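Local coordinates for protein malate dehydrogenase (Pyrococcus horikoshii, PDB 1V9N) that catalyses the NAD-dependent oxidation of (S)-malate to oxaloacetate as a homodimeric enzyme of the LDH2/MDH2 family, at residues G66-V72 / T271-G275; E83-A88 / K111-I117; R25-L30 / V355-G359. All coordinates share one frame; numbering follows the deposited sequence.

Interaction 1 (G66-V72 / T271-G275); sequences GIISGGV and TSEKG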
loop_
_atom_site.group_PDB
_atom_site.type_symbol
_atom_site.label_atom_id
_atom_site.label_comp_id
_atom_site.label_asym_id
_atom_site.label_seq_id
_atom_site.Cartn_x
_atom_site.Cartn_y
_atom_site.Cartn_z
ATOM N N GLY A 66 -14.039 26.033 -9.606
ATOM C CA GLY A 66 -14.553 24.920 -10.385
ATOM C C GLY A 66 -16.056 25.004 -10.552
ATOM O O GLY A 66 -16.594 24.659 -11.599
ATOM N N ILE A 67 -16.741 25.473 -9.518
ATOM C CA ILE A 67 -18.192 25.600 -9.570
ATOM C C ILE A 67 -18.584 26.710 -10.544
ATOM O O ILE A 67 -19.474 26.545 -11.381
ATOM C CB ILE A 67 -18.757 25.910 -8.167
ATOM C CG1 ILE A 67 -18.693 24.644 -7.304
ATOM C CG2 ILE A 67 -20.183 26.439 -8.274
ATOM C CD1 ILE A 67 -19.009 24.875 -5.831
ATOM N N ILE A 68 -17.898 27.839 -10.434
ATOM C CA ILE A 68 -18.163 28.980 -11.297
ATOM C C ILE A 68 -17.833 28.684 -12.766
ATOM O O ILE A 68 -18.531 29.147 -13.670
ATOM C CB ILE A 68 -17.366 30.212 -10.803
ATOM C CG1 ILE A 68 -17.970 30.703 -9.483
ATOM C CG2 ILE A 68 -17.354 31.307 -11.870
ATOM C CD1 ILE A 68 -17.199 31.842 -8.822
ATOM N N SER A 69 -16.790 27.898 -13.011
ATOM C CA SER A 69 -16.412 27.589 -14.389
ATOM C C SER A 69 -17.165 26.402 -14.991
ATOM O O SER A 69 -17.004 26.096 -16.176
ATOM C CB SER A 69 -14.914 27.310 -14.474
ATOM O OG SER A 69 -14.627 26.020 -13.978
ATOM N N GLY A 70 -17.980 25.728 -14.184
ATOM C CA GLY A 70 -18.714 24.579 -14.688
ATOM C C GLY A 70 -17.864 23.316 -14.661
ATOM O O GLY A 70 -18.255 22.276 -15.208
ATOM N N GLY A 71 -16.697 23.406 -14.028
ATOM C CA GLY A 71 -15.810 22.257 -13.928
ATOM C C GLY A 71 -16.288 21.292 -12.855
ATOM O O GLY A 71 -15.813 20.159 -12.760
ATOM N N VAL A 72 -17.229 21.754 -12.037
ATOM C CA VAL A 72 -17.818 20.946 -10.976
ATOM C C VAL A 72 -19.332 20.957 -11.191
ATOM O O VAL A 72 -19.945 22.020 -11.250
ATOM C CB VAL A 72 -17.497 21.529 -9.575
ATOM C CG1 VAL A 72 -18.259 20.760 -8.501
ATOM C CG2 VAL A 72 -16.007 21.450 -9.303
ATOM N N THR A 271 -9.394 20.984 -11.169
ATOM C CA THR A 271 -10.814 21.041 -10.834
ATOM C C THR A 271 -11.666 21.972 -11.700
ATOM O O THR A 271 -12.797 21.633 -12.041
ATOM C CB THR A 271 -11.008 21.451 -9.360
ATOM O OG1 THR A 271 -10.272 20.558 -8.514
ATOM C CG2 THR A 271 -12.493 21.393 -8.980
ATOM N N SER A 272 -11.130 23.141 -12.044
ATOM C CA SER A 272 -11.853 24.123 -12.857
ATOM C C SER A 272 -12.175 23.630 -14.260
ATOM O O SER A 272 -13.089 24.133 -14.917
ATOM C CB SER A 272 -11.044 25.416 -12.962
ATOM O OG SER A 272 -10.874 26.004 -11.688
ATOM N N GLU A 273 -11.411 22.650 -14.720
ATOM C CA GLU A 273 -11.613 22.088 -16.044
ATOM C C GLU A 273 -12.738 21.069 -16.057
ATOM O O GLU A 273 -12.956 20.357 -15.078
ATOM C CB GLU A 273 -10.326 21.414 -16.522
ATOM C CG GLU A 273 -9.260 22.380 -16.990
ATOM C CD GLU A 273 -9.626 23.024 -18.309
ATOM O OE1 GLU A 273 -9.618 22.315 -19.339
ATOM O OE2 GLU A 273 -9.938 24.231 -18.314
ATOM N N LYS A 274 -13.466 21.012 -17.165
ATOM C CA LYS A 274 -14.524 20.026 -17.299
ATOM C C LYS A 274 -13.786 18.718 -17.578
ATOM O O LYS A 274 -12.712 18.726 -18.176
ATOM C CB LYS A 274 -15.450 20.377 -18.467
ATOM C CG LYS A 274 -16.332 21.588 -18.209
ATOM C CD LYS A 274 -17.378 21.749 -19.295
ATOM C CE LYS A 274 -18.367 22.850 -18.945
ATOM N NZ LYS A 274 -19.404 23.015 -20.004
ATOM N N GLY A 275 -14.342 17.600 -17.129
ATOM C CA GLY A 275 -13.685 16.323 -17.351
ATOM C C GLY A 275 -12.362 16.154 -16.615
ATOM O O GLY A 275 -11.418 15.596 -17.172
#

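Interaction 2 (E83-A88 / K111-I117); sequences EGPSYA and KAKDTGI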
loop_
_atom_site.group_PDB
_atom_site.type_symbol
_atom_site.label_atom_id
_atom_site.label_comp_id
_atom_site.label_asym_id
_atom_site.label_seq_id
_atom_site.Cartn_x
_atom_site.Cartn_y
_atom_site.Cartn_z
ATOM N N GLU A 83 -22.276 -3.511 -11.207
ATOM C CA GLU A 83 -22.501 -3.772 -9.799
ATOM C C GLU A 83 -22.713 -5.240 -9.474
ATOM O O GLU A 83 -23.144 -6.034 -10.319
ATOM C CB GLU A 83 -23.696 -2.943 -9.307
ATOM C CG GLU A 83 -24.131 -3.236 -7.874
ATOM C CD GLU A 83 -25.200 -2.277 -7.377
ATOM O OE1 GLU A 83 -26.207 -2.073 -8.088
ATOM O OE2 GLU A 83 -25.032 -1.727 -6.269
ATOM N N GLY A 84 -22.372 -5.583 -8.240
ATOM C CA GLY A 84 -22.527 -6.933 -7.743
ATOM C C GLY A 84 -22.792 -6.823 -6.251
ATOM O O GLY A 84 -22.723 -5.730 -5.698
ATOM N N PRO A 85 -23.103 -7.931 -5.568
ATOM C CA PRO A 85 -23.368 -7.877 -4.129
ATOM C C PRO A 85 -22.224 -7.253 -3.322
ATOM O O PRO A 85 -22.455 -6.623 -2.286
ATOM C CB PRO A 85 -23.603 -9.343 -3.775
ATOM C CG PRO A 85 -24.257 -9.878 -5.033
ATOM C CD PRO A 85 -23.377 -9.276 -6.107
ATOM N N SER A 86 -20.994 -7.419 -3.801
ATOM C CA SER A 86 -19.829 -6.884 -3.100
ATOM C C SER A 86 -19.019 -5.814 -3.834
ATOM O O SER A 86 -17.913 -5.481 -3.410
ATOM C CB SER A 86 -18.891 -8.029 -2.699
ATOM O OG SER A 86 -19.487 -8.843 -1.703
ATOM N N TYR A 87 -19.547 -5.268 -4.925
ATOM C CA TYR A 87 -18.803 -4.237 -5.644
ATOM C C TYR A 87 -19.684 -3.358 -6.510
ATOM O O TYR A 87 -20.848 -3.677 -6.777
ATOM C CB TYR A 87 -17.727 -4.875 -6.531
ATOM C CG TYR A 87 -18.238 -5.341 -7.878
ATOM C CD1 TYR A 87 -18.294 -4.465 -8.963
ATOM C CD2 TYR A 87 -18.715 -6.643 -8.057
ATOM C CE1 TYR A 87 -18.817 -4.871 -10.193
ATOM C CE2 TYR A 87 -19.238 -7.056 -9.280
ATOM C CZ TYR A 87 -19.284 -6.163 -10.343
ATOM O OH TYR A 87 -19.784 -6.563 -11.559
ATOM N N ALA A 88 -19.112 -2.241 -6.945
ATOM C CA ALA A 88 -19.798 -1.317 -7.826
ATOM C C ALA A 88 -18.798 -0.398 -8.524
ATOM O O ALA A 88 -17.745 -0.053 -7.969
ATOM C CB ALA A 88 -20.813 -0.493 -7.048
ATOM N N LYS A 111 -22.563 -2.683 1.308
ATOM C CA LYS A 111 -22.261 -3.980 0.729
ATOM C C LYS A 111 -21.458 -4.861 1.688
ATOM O O LYS A 111 -21.713 -6.054 1.793
ATOM C CB LYS A 111 -21.523 -3.796 -0.601
ATOM C CG LYS A 111 -22.426 -3.245 -1.724
ATOM C CD LYS A 111 -21.689 -3.129 -3.051
ATOM C CE LYS A 111 -22.613 -2.630 -4.165
ATOM N NZ LYS A 111 -23.696 -3.608 -4.499
ATOM N N ALA A 112 -20.497 -4.271 2.390
ATOM C CA ALA A 112 -19.679 -5.015 3.344
ATOM C C ALA A 112 -20.575 -5.537 4.468
ATOM O O ALA A 112 -20.496 -6.700 4.876
ATOM C CB ALA A 112 -18.584 -4.098 3.920
ATOM N N LYS A 113 -21.432 -4.661 4.968
ATOM C CA LYS A 113 -22.350 -5.017 6.035
ATOM C C LYS A 113 -23.169 -6.248 5.646
ATOM O O LYS A 113 -23.350 -7.165 6.448
ATOM C CB LYS A 113 -23.272 -3.826 6.316
ATOM C CG LYS A 113 -24.274 -4.012 7.443
ATOM C CD LYS A 113 -24.895 -2.670 7.807
ATOM C CE LYS A 113 -23.799 -1.678 8.203
ATOM N NZ LYS A 113 -24.276 -0.278 8.376
ATOM N N ASP A 114 -23.631 -6.278 4.401
ATOM C CA ASP A 114 -24.460 -7.376 3.917
ATOM C C ASP A 114 -23.740 -8.618 3.418
ATOM O O ASP A 114 -24.298 -9.716 3.466
ATOM C CB ASP A 114 -25.388 -6.872 2.806
ATOM C CG ASP A 114 -26.196 -5.658 3.231
ATOM O OD1 ASP A 114 -26.403 -5.487 4.452
ATOM O OD2 ASP A 114 -26.630 -4.881 2.349
ATOM N N THR A 115 -22.505 -8.461 2.949
ATOM C CA THR A 115 -21.768 -9.597 2.404
ATOM C C THR A 115 -20.404 -9.841 3.042
ATOM O O THR A 115 -19.792 -10.891 2.828
ATOM C CB THR A 115 -21.528 -9.403 0.903
ATOM O OG1 THR A 115 -20.564 -8.356 0.715
ATOM C CG2 THR A 115 -22.825 -9.010 0.201
ATOM N N GLY A 116 -19.929 -8.869 3.812
ATOM C CA GLY A 116 -18.626 -9.002 4.434
ATOM C C GLY A 116 -17.602 -8.124 3.730
ATOM O O GLY A 116 -16.688 -7.604 4.368
ATOM N N ILE A 117 -17.769 -7.943 2.420
ATOM C CA ILE A 117 -16.841 -7.131 1.626
ATOM C C ILE A 117 -17.539 -6.108 0.735
ATOM O O ILE A 117 -18.609 -6.372 0.193
ATOM C CB ILE A 117 -15.962 -8.008 0.693
ATOM C CG1 ILE A 117 -15.163 -9.022 1.515
ATOM C CG2 ILE A 117 -14.998 -7.114 -0.101
ATOM C CD1 ILE A 117 -14.148 -8.385 2.442
#

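Interaction 3 (R25-L30 / V355-G359); sequences RVLTKL and VGVEG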
loop_
_atom_site.group_PDB
_atom_site.type_symbol
_atom_site.label_atom_id
_atom_site.label_comp_id
_atom_site.label_asym_id
_atom_site.label_seq_id
_atom_site.Cartn_x
_atom_site.Cartn_y
_atom_site.Cartn_z
ATOM N N ARG A 25 -22.041 28.502 3.827
ATOM C CA ARG A 25 -22.661 29.719 3.296
ATOM C C ARG A 25 -22.217 29.948 1.858
ATOM O O ARG A 25 -23.036 30.161 0.966
ATOM C CB ARG A 25 -22.261 30.954 4.114
ATOM C CG ARG A 25 -23.060 31.195 5.373
ATOM C CD ARG A 25 -22.973 32.664 5.779
ATOM N NE ARG A 25 -21.635 33.069 6.194
ATOM C CZ ARG A 25 -21.042 32.650 7.309
ATOM N NH1 ARG A 25 -21.671 31.810 8.119
ATOM N NH2 ARG A 25 -19.824 33.076 7.618
ATOM N N VAL A 26 -20.907 29.920 1.651
ATOM C CA VAL A 26 -20.327 30.130 0.333
ATOM C C VAL A 26 -20.843 29.116 -0.687
ATOM O O VAL A 26 -21.311 29.486 -1.765
ATOM C CB VAL A 26 -18.786 30.034 0.386
ATOM C CG1 VAL A 26 -18.202 30.145 -1.018
ATOM C CG2 VAL A 26 -18.226 31.122 1.282
ATOM N N LEU A 27 -20.768 27.837 -0.333
ATOM C CA LEU A 27 -21.197 26.773 -1.233
ATOM C C LEU A 27 -22.677 26.813 -1.592
ATOM O O LEU A 27 -23.031 26.629 -2.757
ATOM C CB LEU A 27 -20.827 25.406 -0.647
ATOM C CG LEU A 27 -19.319 25.165 -0.481
ATOM C CD1 LEU A 27 -19.088 23.795 0.135
ATOM C CD2 LEU A 27 -18.612 25.258 -1.840
ATOM N N THR A 28 -23.546 27.045 -0.610
ATOM C CA THR A 28 -24.972 27.096 -0.901
ATOM C C THR A 28 -25.308 28.333 -1.733
ATOM O O THR A 28 -26.212 28.298 -2.557
ATOM C CB THR A 28 -25.831 27.075 0.390
ATOM O OG1 THR A 28 -25.394 28.098 1.294
ATOM C CG2 THR A 28 -25.719 25.712 1.061
ATOM N N LYS A 29 -24.568 29.417 -1.522
ATOM C CA LYS A 29 -24.772 30.655 -2.283
ATOM C C LYS A 29 -24.438 30.404 -3.760
ATOM O O LYS A 29 -24.970 31.065 -4.652
ATOM C CB LYS A 29 -23.866 31.767 -1.741
ATOM C CG LYS A 29 -23.995 33.111 -2.468
ATOM C CD LYS A 29 -25.355 33.745 -2.227
ATOM C CE LYS A 29 -25.484 35.084 -2.940
ATOM N NZ LYS A 29 -26.821 35.687 -2.718
ATOM N N LEU A 30 -23.555 29.439 -4.009
ATOM C CA LEU A 30 -23.152 29.097 -5.372
ATOM C C LEU A 30 -24.051 28.024 -5.991
ATOM O O LEU A 30 -23.800 27.560 -7.100
ATOM C CB LEU A 30 -21.692 28.630 -5.390
ATOM C CG LEU A 30 -20.633 29.713 -5.178
ATOM C CD1 LEU A 30 -19.292 29.080 -4.847
ATOM C CD2 LEU A 30 -20.530 30.572 -6.436
ATOM N N VAL A 355 -18.790 36.334 -3.712
ATOM C CA VAL A 355 -20.058 35.618 -3.787
ATOM C C VAL A 355 -21.183 36.325 -3.040
ATOM O O VAL A 355 -22.354 36.020 -3.241
ATOM C CB VAL A 355 -19.916 34.173 -3.245
ATOM C CG1 VAL A 355 -18.850 33.431 -4.030
ATOM C CG2 VAL A 355 -19.568 34.198 -1.761
ATOM N N GLY A 356 -20.825 37.258 -2.167
ATOM C CA GLY A 356 -21.834 38.002 -1.435
ATOM C C GLY A 356 -22.405 37.381 -0.174
ATOM O O GLY A 356 -23.622 37.313 -0.023
ATOM N N VAL A 357 -21.537 36.926 0.728
ATOM C CA VAL A 357 -21.973 36.339 1.998
ATOM C C VAL A 357 -21.081 36.838 3.129
ATOM O O VAL A 357 -19.998 37.369 2.886
ATOM C CB VAL A 357 -21.912 34.778 1.991
ATOM C CG1 VAL A 357 -22.827 34.222 0.917
ATOM C CG2 VAL A 357 -20.482 34.302 1.787
ATOM N N GLU A 358 -21.543 36.671 4.366
ATOM C CA GLU A 358 -20.767 37.088 5.530
ATOM C C GLU A 358 -19.478 36.272 5.567
ATOM O O GLU A 358 -19.505 35.053 5.396
ATOM C CB GLU A 358 -21.554 36.837 6.822
ATOM C CG GLU A 358 -20.862 37.362 8.076
ATOM C CD GLU A 358 -21.449 36.797 9.362
ATOM O OE1 GLU A 358 -22.694 36.773 9.495
ATOM O OE2 GLU A 358 -20.663 36.383 10.244
ATOM N N GLY A 359 -18.356 36.947 5.797
ATOM C CA GLY A 359 -17.076 36.264 5.852
ATOM C C GLY A 359 -16.744 35.731 7.233
ATOM O O GLY A 359 -17.632 35.324 7.983
#

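Interaction 1 (G66-V72 / T271-G275)
Gly66 and Ser272 bring their CA atoms to 3.7 Å, and Gly71 and Lys274 follow at 4.2 Å, CA to CA, so the last turn of helix 60-69 and the loop behind it lie directly on the backbone of 271-275. This closeness depends on missing side chains. A CB on Gly71 would run into the carbonyl oxygens of Thr271 and Ser272, and one on Gly66 would clash with Thr271 CG2. Instead, Gly71 CA sits 3.4 Å from Ser272 O in a CH...O contact. The same oxygen takes a hydrogen bond of 2.6 Å from Ser69 OG. The hydroxyl lies in the carbonyl plane, on a lone pair, with a C=O...donor angle of 123°. A chi1 of 77° tucks OG between the backbone N and carbonyl carbon of Ser69, where it also receives a weak bond of 3.3 Å from Gly71 N. Deeper in, Val72 CG2 meets Thr271 CG2 at 3.5 Å, methyl to methyl. The hydroxyl of Thr271 is instead hydrogen-bonded to Arg62 NE. On the exposed side the extended Lys274 chain passes alongside Gly70, its CG 3.6 Å from Gly70 O. Val72 also packs on Leu96, and Gly275 N is held by Glu94. The helix ends here in a Schellman motif: Gly70 has a positive phi of 83°, Gly70 N bonds back to Ile67 O, and Gly71 N returns weakly to Gly66 O, 2.7 Å away.

Interaction 2 (E83-A88 / K111-I117)
Lys111 and Glu83 form a salt bridge that ties the last turns of helix 97-115 to the hairpin joining strands 79-84 and 87-91, at the edge of the mixed sheet. Lys111 NZ lies 2.9 Å from Glu83 OE2, on the anti side and 33° out of the carboxylate plane. NZ also donates to Gly84 O at 2.6 Å. The lysine chain runs extended past Pro85 O and the backbone of Tyr87, then bends at its last torsion (chi4 -66°), which turns NZ toward both oxygens. Gly84 to Tyr87 is a type I beta turn. Strand 87-91, helix 97-115 and strand 117-125 make a beta-alpha-beta unit, so the contact packs the crossover helix on the start of its own unit. A methionine in place of Lys111 would probably leave the Glu83 carboxylate without its countercharge and Gly84 O without this donor. Nearer the end of the helix, Ser86 OG and Thr115 OG1 are 2.7 Å apart. Thr115 OG1 donates back to Lys111 O at 2.8 Å, from above the carbonyl plane, and Thr115 N bonds to that same oxygen. Pro85 CB touches Thr115 CG2. Ser86 packs on Ser86 of the second subunit, and the Tyr87 ring meets Phe290 of that subunit.

Interaction 3 (R25-L30 / V355-G359)
Glu358 O is gripped by two nitrogens of Arg25: NE and NH2 each donate to it at 3.0 Å. The arginine comes side-on, with the oxygen at the edge of the guanidinium and nearly in its plane. Both nitrogens approach from the same face of the carbonyl, NE tilted 25° from its plane and NH2 well above it. The chain that is held here follows a Schellman motif. Gly356, with positive phi, ends helix 342-355, and the C-terminal tail then runs over helix 16-29. Val355, the last residue of helix 342-355, and Val357, just beyond it, both point toward helix 16-29. Val357 CG2 meets Val26 CG2 at 3.9 Å, the two side chains at about a right angle. Its other methyl, CG1, rests 3.7 Å from Lys29 CG. The bend of Lys29 at chi2 (68°) lays its chain along the end of helix 342-355, with CE 3.3 Å from Val355 O. Val355 CG1 touches Leu30 CD2 at 4.1 Å. Val26 also packs on Ile351 of helix 342-355 and on Val64 of helix 60-69. The contact thus joins the N-terminal and C-terminal helices at the surface. Glu358 OE2 lies over one face of the guanidinium, 4.3 Å from Arg25 NH2, so any attraction is probably between the charges alone, since no N-H points at it.

Interactions 1 and 3 are neighbours, with centres 18 Å apart. Helix 60-69 and the end of helix 16-29, with Leu30 just after it, connect them: Ile67 CG2 packs on Leu30 CB at 3.9 Å, and Ile68 CG1 on Leu30 CD2 at 4.0 Å. Interaction 2 stands apart. Its centre is 32 Å from that of interaction 1 and 38 Å from that of interaction 3, and it lies beside the second subunit. No other chain of the dimer touches the other two contacts. Along the chain the three are nested, 3 enclosing 1 and 1 enclosing 2. The side chain of Thr271, in interaction 1, is about 9 Å from a bound NADPH and does not touch it.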